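Local coordinates for dihydrofolate reductase (Enterococcus faecalis, PDB 4M7U), which probably reduces 7,8-dihydrofolate to tetrahydrofolate with NADPH, a key step in folate metabolism that supplies glycine, purine and DNA precursor synthesis, at residues 148-152 and 161-165. Sequence-based numbering, arbitrary orientation.
Sequences ATVPG and AHDYE
V150 and Y164 face each other as the hydrogen-bonded pair of the C-terminal antiparallel beta hairpin of the dihydrofolate reductase fold, whose strand 144-151 forms one edge of the central mixed sheet. Their backbones are joined twice: Y164 N gives V150 O an almost straight bond (2.8 Å, 176° at the hydrogen), while V150 N returns a more bent one to Y164 O. P151, paired with D163 at a non-hydrogen-bonded position, loses nothing on this side by lacking an N-H; one step on, G152 N reaches H162 O at 2.8 Å.

The tyrosine illustrates how one side chain can follow a neighbouring strand. Its CB packs against V150 CG1 at 3.7 Å, a branch set between the valine's backbone N and carbonyl carbon (chi1 59°). With CG of Y164 anti to the carbonyl carbon and beside its own backbone N (chi1 -65°), the ring runs back along the partner strand: CD1 passes V150 O and CE1 comes to 3.8 Å from G152 CA, both partners at the ring's edge. At the far end, CZ meets the edge of the H162 imidazole and OH ends 3.6 Å from H162 NE2. G152 CA lies over one face of that imidazole, whose ND1 is hydrogen-bonded to Y160 O. Beyond the hairpin, Y164 meets the ring of F38 and touches N34 and D35, all on helix 33-43.

On the other face of the sheet, T149, D163 and E165 meet through water. T149 OG1 is hydrogen-bonded to two waters; one donates to D163 OD1, the other to E165 OE2. D163 OD2 is hydrogen-bonded to H127, and E165 OE1 takes a salt bridge from R123 and a hydrogen bond with Y167. At the loop end of the hairpin, a third water donates to G152 O and accepts from H162 N at 2.9 Å.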
loop_
_atom_site.group_PDB
_atom_site.type_symbol
_atom_site.label_atom_id
_atom_site.label_comp_id
_atom_site.label_asym_id
_atom_site.label_seq_id
_atom_site.Cartn_x
_atom_site.Cartn_y
_atom_site.Cartn_z
ATOM N N ALA A 148 -10.591 3.321 -13.821
ATOM C CA ALA A 148 -10.213 4.715 -13.976
ATOM C C ALA A 148 -8.718 4.864 -14.258
ATOM O O ALA A 148 -7.903 4.023 -13.851
ATOM C CB ALA A 148 -10.618 5.530 -12.749
ATOM N N THR A 149 -8.375 5.931 -14.972
ATOM C CA THR A 149 -6.986 6.271 -15.221
ATOM C C THR A 149 -6.890 7.760 -15.491
ATOM O O THR A 149 -7.738 8.327 -16.196
ATOM C CB THR A 149 -6.366 5.429 -16.383
ATOM O OG1 THR A 149 -4.950 5.649 -16.439
ATOM C CG2 THR A 149 -7.011 5.763 -17.741
ATOM N N VAL A 150 -5.888 8.398 -14.889
ATOM C CA VAL A 150 -5.607 9.813 -15.144
ATOM C C VAL A 150 -4.093 10.062 -15.208
ATOM O O VAL A 150 -3.334 9.618 -14.331
ATOM C CB VAL A 150 -6.289 10.736 -14.094
ATOM C CG1 VAL A 150 -5.815 10.410 -12.709
ATOM C CG2 VAL A 150 -6.008 12.204 -14.384
ATOM N N PRO A 151 -3.639 10.746 -16.265
ATOM C CA PRO A 151 -2.203 11.010 -16.384
ATOM C C PRO A 151 -1.777 12.024 -15.337
ATOM O O PRO A 151 -2.569 12.894 -14.997
ATOM C CB PRO A 151 -2.072 11.614 -17.788
ATOM C CG PRO A 151 -3.415 12.189 -18.076
ATOM C CD PRO A 151 -4.407 11.287 -17.401
ATOM N N GLY A 152 -0.559 11.915 -14.822
ATOM C CA GLY A 152 -0.095 12.887 -13.853
ATOM C C GLY A 152 0.620 14.047 -14.524
ATOM O O GLY A 152 1.227 13.890 -15.597
ATOM N N ALA A 161 6.844 10.842 -16.562
ATOM C CA ALA A 161 5.478 10.597 -17.002
ATOM C C ALA A 161 4.913 9.513 -16.101
ATOM O O ALA A 161 5.615 8.559 -15.759
ATOM C CB ALA A 161 5.446 10.129 -18.450
ATOM N N HIS A 162 3.650 9.647 -15.711
ATOM C CA HIS A 162 3.057 8.658 -14.828
ATOM C C HIS A 162 1.543 8.639 -14.971
ATOM O O HIS A 162 0.951 9.615 -15.448
ATOM C CB HIS A 162 3.494 8.916 -13.374
ATOM C CG HIS A 162 3.173 10.295 -12.873
ATOM N ND1 HIS A 162 3.902 11.411 -13.238
ATOM C CD2 HIS A 162 2.206 10.736 -12.029
ATOM C CE1 HIS A 162 3.398 12.476 -12.642
ATOM N NE2 HIS A 162 2.376 12.104 -11.904
ATOM N N ASP A 163 0.931 7.514 -14.595
ATOM C CA ASP A 163 -0.521 7.397 -14.574
ATOM C C ASP A 163 -1.002 6.979 -13.197
ATOM O O ASP A 163 -0.343 6.181 -12.514
ATOM C CB ASP A 163 -1.029 6.408 -15.640
ATOM C CG ASP A 163 -0.829 6.928 -17.053
ATOM O OD1 ASP A 163 -1.579 7.840 -17.468
ATOM O OD2 ASP A 163 0.094 6.451 -17.740
ATOM N N TYR A 164 -2.132 7.553 -12.782
ATOM C CA TYR A 164 -2.821 7.118 -11.579
ATOM C C TYR A 164 -3.985 6.210 -11.978
ATOM O O TYR A 164 -4.968 6.672 -12.590
ATOM C CB TYR A 164 -3.352 8.329 -10.808
ATOM C CG TYR A 164 -2.271 9.242 -10.269
ATOM C CD1 TYR A 164 -1.845 10.351 -10.992
ATOM C CD2 TYR A 164 -1.686 9.003 -9.022
ATOM C CE1 TYR A 164 -0.852 11.199 -10.493
ATOM C CE2 TYR A 164 -0.691 9.851 -8.514
ATOM C CZ TYR A 164 -0.282 10.939 -9.255
ATOM O OH TYR A 164 0.702 11.778 -8.751
ATOM N N GLU A 165 -3.888 4.929 -11.620
ATOM C CA GLU A 165 -4.887 3.958 -12.039
ATOM C C GLU A 165 -5.724 3.428 -10.875
ATOM O O GLU A 165 -5.228 3.277 -9.759
ATOM C CB GLU A 165 -4.203 2.781 -12.744
ATOM C CG GLU A 165 -3.281 3.181 -13.884
ATOM C CD GLU A 165 -2.585 1.980 -14.500
ATOM O OE1 GLU A 165 -2.481 0.928 -13.812
ATOM O OE2 GLU A 165 -2.152 2.076 -15.673
HETATM O O HOH W 1 -4.171 7.824 -17.699
HETATM O O HOH W 2 -3.384 3.887 -17.285
HETATM O O HOH W 3 2.327 11.911 -16.992
#